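Local coordinates for citrate synthase (Metallosphaera sedula, PDB 6ABX), which probably catalyses the condensation of oxaloacetate with acetyl-CoA and water to give citrate and CoA in the tricarboxylic acid cycle, at residues Q246-F251 / N287-I292; K264-Y269 / P304-Y309. All coordinates share one frame; numbering follows the deposited sequence.

In the fold
Both contacts are buried, and both set a loop of the active-site region against one of two successive helices of the citrate synthase fold. In interaction 1 the loop 246-251, with residues that bind acetyl-CoA, packs on helix 277-297 by a few loose apolar contacts and a ring edge set against a backbone carbonyl. Interaction 2, whose centre lies nearer that of the chain, sets 304-309, with the predicted catalytic Asp-307, against helix 261-270 through a larger interface and a CH-pi contact. Neither has a hydrogen bond between its own segments; polar links run between the two contacts instead. Lys-267 NZ and Glu-290 OE2 form a salt bridge of 2.7 Å, and Tyr-309 OH is probably hydrogen-bonded to Asn-287 OD1.

Interaction 1. Residues Q246-F251 / N287-I292; sequences QRLMGF and NRVEEI
Phe-251 reaches helix 277-297 with the far end of its ring: CZ lies 3.9 Å from Glu-290 O, which sits at the ring edge in plane. Its first torsion (chi1 -89°) sets CG anti to the carbonyl carbon and directs the ring from the loop to the helix. Beside this edge contact, Phe-251 CE1 comes within 4.5 Å of Val-289 CG1. The same methyl is met by Leu-248, whose CD1 approaches to 4.4 Å, so one branch of Val-289 serves both loop side chains. The spacing is loose, with no hydrogen bond between the segments. Leu-248 to Phe-251 form a type II beta turn with Gly-250 at its third position, and at both end residues the bond to CB points toward the helix. This loop follows helix 234-243 in the citrate synthase fold and contributes Arg-247, Leu-248 and Phe-251 to the acetyl-CoA site. Val-238 and Leu-297 also pack on Leu-248, while Phe-251 meets the ring of Phe-308 nearly at right angles. The Glu-290 side chain starts away from the loop, and its carboxylate pairs with Lys-267.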
loop_
_atom_site.group_PDB
_atom_site.type_symbol
_atom_site.label_atom_id
_atom_site.label_comp_id
_atom_site.label_asym_id
_atom_site.label_seq_id
_atom_site.Cartn_x
_atom_site.Cartn_y
_atom_site.Cartn_z
ATOM N N GLN A 246 -10.028 18.770 -24.512
ATOM C CA GLN A 246 -9.653 17.386 -24.060
ATOM C C GLN A 246 -8.196 17.064 -24.419
ATOM O O GLN A 246 -7.606 17.667 -25.331
ATOM C CB GLN A 246 -10.649 16.377 -24.623
ATOM C CG GLN A 246 -12.079 16.627 -24.158
ATOM C CD GLN A 246 -13.042 15.650 -24.791
ATOM O OE1 GLN A 246 -13.049 14.455 -24.481
ATOM N NE2 GLN A 246 -13.885 16.143 -25.689
ATOM N N ARG A 247 -7.555 16.144 -23.672
ATOM C CA ARG A 247 -6.181 15.842 -24.050
ATOM C C ARG A 247 -6.186 14.700 -25.078
ATOM O O ARG A 247 -7.111 13.870 -25.168
ATOM C CB ARG A 247 -5.271 15.613 -22.837
ATOM C CG ARG A 247 -5.612 14.409 -21.976
ATOM C CD ARG A 247 -4.990 14.543 -20.587
ATOM N NE ARG A 247 -5.274 13.380 -19.753
ATOM C CZ ARG A 247 -6.477 13.065 -19.265
ATOM N NH1 ARG A 247 -7.508 13.873 -19.447
ATOM N NH2 ARG A 247 -6.646 11.932 -18.601
ATOM N N LEU A 248 -5.107 14.670 -25.843
ATOM C CA LEU A 248 -4.732 13.475 -26.580
ATOM C C LEU A 248 -4.123 12.524 -25.570
ATOM O O LEU A 248 -3.139 12.916 -24.871
ATOM C CB LEU A 248 -3.683 13.824 -27.635
ATOM C CG LEU A 248 -4.143 14.668 -28.809
ATOM C CD1 LEU A 248 -3.031 14.697 -29.846
ATOM C CD2 LEU A 248 -5.442 14.120 -29.390
ATOM N N MET A 249 -4.658 11.302 -25.502
ATOM C CA MET A 249 -4.193 10.367 -24.550
ATOM C C MET A 249 -2.829 9.859 -25.042
ATOM O O MET A 249 -2.560 9.772 -26.231
ATOM C CB MET A 249 -5.175 9.200 -24.383
ATOM C CG MET A 249 -6.522 9.625 -23.800
ATOM S SD MET A 249 -6.299 10.473 -22.221
ATOM C CE MET A 249 -7.996 10.585 -21.644
ATOM N N GLY A 250 -1.994 9.523 -24.074
ATOM C CA GLY A 250 -0.649 9.033 -24.329
ATOM C C GLY A 250 0.388 10.116 -24.519
ATOM O O GLY A 250 1.525 9.799 -24.906
ATOM N N PHE A 251 0.023 11.379 -24.276
ATOM C CA PHE A 251 0.952 12.505 -24.452
ATOM C C PHE A 251 1.133 13.153 -23.095
ATOM O O PHE A 251 0.266 13.068 -22.275
ATOM C CB PHE A 251 0.435 13.537 -25.460
ATOM C CG PHE A 251 0.810 13.297 -26.887
ATOM C CD1 PHE A 251 0.090 12.411 -27.672
ATOM C CD2 PHE A 251 1.797 14.046 -27.483
ATOM C CE1 PHE A 251 0.469 12.191 -28.982
ATOM C CE2 PHE A 251 2.137 13.860 -28.803
ATOM C CZ PHE A 251 1.496 12.907 -29.544
ATOM N N ASN A 287 0.256 6.208 -35.428
ATOM C CA ASN A 287 1.345 6.914 -36.050
ATOM C C ASN A 287 0.888 8.300 -36.524
ATOM O O ASN A 287 1.603 9.300 -36.303
ATOM C CB ASN A 287 1.981 6.065 -37.152
ATOM C CG ASN A 287 2.851 4.972 -36.542
ATOM O OD1 ASN A 287 3.237 5.027 -35.354
ATOM N ND2 ASN A 287 3.176 3.979 -37.347
ATOM N N ARG A 288 -0.299 8.351 -37.136
ATOM C CA ARG A 288 -0.870 9.637 -37.560
ATOM C C ARG A 288 -1.177 10.545 -36.376
ATOM O O ARG A 288 -0.872 11.745 -36.432
ATOM C CB ARG A 288 -2.102 9.450 -38.441
ATOM C CG ARG A 288 -1.786 8.929 -39.826
ATOM C CD ARG A 288 -2.977 8.204 -40.414
ATOM N NE ARG A 288 -3.153 8.356 -41.853
ATOM C CZ ARG A 288 -4.046 9.192 -42.397
ATOM N NH1 ARG A 288 -4.461 10.265 -41.729
ATOM N NH2 ARG A 288 -4.535 8.930 -43.590
ATOM N N VAL A 289 -1.757 10.004 -35.285
ATOM C CA VAL A 289 -1.997 10.791 -34.119
ATOM C C VAL A 289 -0.683 11.340 -33.564
ATOM O O VAL A 289 -0.577 12.523 -33.168
ATOM C CB VAL A 289 -2.730 9.996 -33.019
ATOM C CG1 VAL A 289 -2.768 10.764 -31.719
ATOM C CG2 VAL A 289 -4.124 9.595 -33.451
ATOM N N GLU A 290 0.345 10.471 -33.551
ATOM C CA GLU A 290 1.642 10.888 -33.034
ATOM C C GLU A 290 2.187 12.084 -33.835
ATOM O O GLU A 290 2.618 13.073 -33.242
ATOM C CB GLU A 290 2.617 9.697 -33.066
ATOM C CG GLU A 290 3.875 9.944 -32.266
ATOM C CD GLU A 290 5.108 9.287 -32.857
ATOM O OE1 GLU A 290 6.177 9.241 -32.186
ATOM O OE2 GLU A 290 5.025 8.880 -34.021
ATOM N N GLU A 291 2.084 12.005 -35.164
ATOM C CA GLU A 291 2.599 13.051 -36.092
ATOM C C GLU A 291 1.933 14.408 -35.809
ATOM O O GLU A 291 2.617 15.414 -35.650
ATOM C CB GLU A 291 2.367 12.684 -37.551
ATOM C CG GLU A 291 3.158 11.481 -38.026
ATOM C CD GLU A 291 2.891 11.026 -39.469
ATOM O OE1 GLU A 291 1.771 11.268 -40.007
ATOM O OE2 GLU A 291 3.814 10.410 -40.065
ATOM N N ILE A 292 0.609 14.414 -35.666
ATOM C CA ILE A 292 -0.172 15.654 -35.421
ATOM C C ILE A 292 0.128 16.200 -34.035
ATOM O O ILE A 292 0.327 17.409 -33.816
ATOM C CB ILE A 292 -1.684 15.404 -35.613
ATOM C CG1 ILE A 292 -2.007 14.956 -37.029
ATOM C CG2 ILE A 292 -2.498 16.626 -35.213
ATOM C CD1 ILE A 292 -3.338 14.228 -37.138
#

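Interaction 2. Residues K264-Y269 / P304-Y309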
loop_
_atom_site.group_PDB
_atom_site.type_symbol
_atom_site.label_atom_id
_atom_site.label_comp_id
_atom_site.label_asym_id
_atom_site.label_seq_id
_atom_site.Cartn_x
_atom_site.Cartn_y
_atom_site.Cartn_z
ATOM N N LYS A 264 9.804 5.440 -27.904
ATOM C CA LYS A 264 10.614 5.310 -29.122
ATOM C C LYS A 264 10.914 3.838 -29.374
ATOM O O LYS A 264 10.834 3.338 -30.510
ATOM C CB LYS A 264 11.899 6.090 -28.936
ATOM C CG LYS A 264 12.829 6.099 -30.134
ATOM C CD LYS A 264 13.795 7.288 -30.057
ATOM C CE LYS A 264 13.231 8.536 -30.719
ATOM N NZ LYS A 264 14.227 9.176 -31.614
ATOM N N ILE A 265 11.275 3.126 -28.300
ATOM C CA ILE A 265 11.676 1.737 -28.449
ATOM C C ILE A 265 10.461 0.890 -28.815
ATOM O O ILE A 265 10.501 0.049 -29.730
ATOM C CB ILE A 265 12.394 1.215 -27.188
ATOM C CG1 ILE A 265 13.714 1.957 -26.972
ATOM C CG2 ILE A 265 12.571 -0.269 -27.264
ATOM C CD1 ILE A 265 14.314 1.761 -25.623
ATOM N N LEU A 266 9.330 1.095 -28.120
ATOM C CA LEU A 266 8.142 0.329 -28.440
ATOM C C LEU A 266 7.710 0.551 -29.886
ATOM O O LEU A 266 7.267 -0.367 -30.556
ATOM C CB LEU A 266 6.956 0.715 -27.544
ATOM C CG LEU A 266 6.995 0.246 -26.104
ATOM C CD1 LEU A 266 5.960 0.977 -25.287
ATOM C CD2 LEU A 266 6.790 -1.251 -25.994
ATOM N N LYS A 267 7.787 1.794 -30.366
ATOM C CA LYS A 267 7.391 2.080 -31.732
ATOM C C LYS A 267 8.250 1.279 -32.748
ATOM O O LYS A 267 7.748 0.779 -33.762
ATOM C CB LYS A 267 7.519 3.578 -31.993
ATOM C CG LYS A 267 6.953 3.998 -33.352
ATOM C CD LYS A 267 7.094 5.438 -33.660
ATOM C CE LYS A 267 6.608 5.704 -35.075
ATOM N NZ LYS A 267 6.583 7.148 -35.339
ATOM N N GLU A 268 9.538 1.164 -32.459
ATOM C CA GLU A 268 10.457 0.410 -33.325
ATOM C C GLU A 268 10.113 -1.077 -33.288
ATOM O O GLU A 268 10.117 -1.750 -34.327
ATOM C CB GLU A 268 11.892 0.542 -32.814
ATOM C CG GLU A 268 12.471 1.917 -33.011
ATOM C CD GLU A 268 13.789 2.184 -32.292
ATOM O OE1 GLU A 268 14.398 3.201 -32.605
ATOM O OE2 GLU A 268 14.156 1.425 -31.397
ATOM N N TYR A 269 9.931 -1.611 -32.063
ATOM C CA TYR A 269 9.725 -3.069 -31.915
ATOM C C TYR A 269 8.334 -3.470 -32.425
ATOM O O TYR A 269 8.171 -4.560 -32.915
ATOM C CB TYR A 269 9.972 -3.526 -30.484
ATOM C CG TYR A 269 11.385 -4.008 -30.275
ATOM C CD1 TYR A 269 11.765 -5.242 -30.735
ATOM C CD2 TYR A 269 12.351 -3.205 -29.704
ATOM C CE1 TYR A 269 13.054 -5.717 -30.545
ATOM C CE2 TYR A 269 13.649 -3.656 -29.505
ATOM C CZ TYR A 269 13.993 -4.936 -29.900
ATOM O OH TYR A 269 15.251 -5.433 -29.763
ATOM N N PRO A 304 4.912 12.071 -26.869
ATOM C CA PRO A 304 4.355 10.759 -26.570
ATOM C C PRO A 304 5.083 10.164 -25.367
ATOM O O PRO A 304 6.314 10.223 -25.290
ATOM C CB PRO A 304 4.547 9.929 -27.817
ATOM C CG PRO A 304 4.827 10.953 -28.893
ATOM C CD PRO A 304 5.481 12.108 -28.209
ATOM N N ASN A 305 4.278 9.595 -24.477
ATOM C CA ASN A 305 4.690 8.855 -23.284
ATOM C C ASN A 305 4.720 7.356 -23.634
ATOM O O ASN A 305 4.193 6.919 -24.641
ATOM C CB ASN A 305 3.666 9.093 -22.168
ATOM C CG ASN A 305 4.157 8.631 -20.812
ATOM O OD1 ASN A 305 5.254 9.013 -20.392
ATOM N ND2 ASN A 305 3.383 7.788 -20.143
ATOM N N VAL A 306 5.285 6.553 -22.736
ATOM C CA VAL A 306 5.312 5.091 -22.950
ATOM C C VAL A 306 3.900 4.539 -23.219
ATOM O O VAL A 306 3.742 3.625 -24.035
ATOM C CB VAL A 306 5.983 4.430 -21.725
ATOM C CG1 VAL A 306 5.278 4.744 -20.411
ATOM C CG2 VAL A 306 6.194 2.950 -21.937
ATOM N N ASP A 307 2.885 5.063 -22.524
ATOM C CA ASP A 307 1.557 4.515 -22.697
ATOM C C ASP A 307 0.854 4.983 -23.978
ATOM O O ASP A 307 -0.284 4.564 -24.189
ATOM C CB ASP A 307 0.605 4.766 -21.531
ATOM C CG ASP A 307 0.495 6.193 -21.037
ATOM O OD1 ASP A 307 0.923 7.097 -21.753
ATOM O OD2 ASP A 307 -0.011 6.365 -19.879
ATOM N N PHE A 308 1.516 5.739 -24.871
ATOM C CA PHE A 308 0.954 5.939 -26.179
ATOM C C PHE A 308 0.898 4.626 -26.961
ATOM O O PHE A 308 -0.084 4.354 -27.683
ATOM C CB PHE A 308 1.769 6.995 -26.914
ATOM C CG PHE A 308 1.133 7.446 -28.200
ATOM C CD1 PHE A 308 0.085 8.347 -28.167
ATOM C CD2 PHE A 308 1.531 6.922 -29.414
ATOM C CE1 PHE A 308 -0.482 8.805 -29.351
ATOM C CE2 PHE A 308 0.933 7.346 -30.598
ATOM C CZ PHE A 308 -0.105 8.260 -30.548
ATOM N N TYR A 309 1.982 3.835 -26.874
ATOM C CA TYR A 309 2.141 2.606 -27.681
ATOM C C TYR A 309 1.943 1.337 -26.825
ATOM O O TYR A 309 1.644 0.310 -27.394
ATOM C CB TYR A 309 3.532 2.561 -28.328
ATOM C CG TYR A 309 3.634 3.451 -29.544
ATOM C CD1 TYR A 309 2.861 3.193 -30.664
ATOM C CD2 TYR A 309 4.449 4.560 -29.558
ATOM C CE1 TYR A 309 2.918 4.007 -31.791
ATOM C CE2 TYR A 309 4.453 5.428 -30.652
ATOM C CZ TYR A 309 3.700 5.139 -31.769
ATOM O OH TYR A 309 3.728 6.006 -32.842
#
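With CG anti to the backbone N (chi1 -173°) and every later torsion extended, Lys-267 lays its aliphatic chain obliquely across the ring of Tyr-309, whose chi1 of -78° sets CG beside its own backbone N and presents a ring face to the lysine. This CH-pi contact joins helix 261-270 of the citrate synthase fold to the loop 304-309, which carries Asp-307, predicted to be catalytic; the side chain of Val-306 comes within about 4 Å of a bound citrate. Lys-267 CB stands over one face of the Tyr-309 ring, 4.1 Å from its centroid and 23° off the normal. Farther along, Lys-267 CD packs 3.5 Å from Tyr-309 OH. The opposite face is covered near its rim by Phe-308 CD2, so the ring is flanked on both sides. Leu-266, one residue earlier, packs on both Val-306 and Tyr-309: its CB is 4.0 Å from Tyr-309 CB, and its CD1 lies 3.7 Å from Val-306 O and 3.9 Å from Val-306 CG2. The polar ends of Lys-267 and Tyr-309 turn to Glu-290 and Asn-287 of helix 277-297. Within the loop, Asn-305 ND2, which also binds the citrate, donates a nearly straight hydrogen bond of 3.0 Å to Asp-307 OD1, reaching that oxygen from above the carboxylate plane.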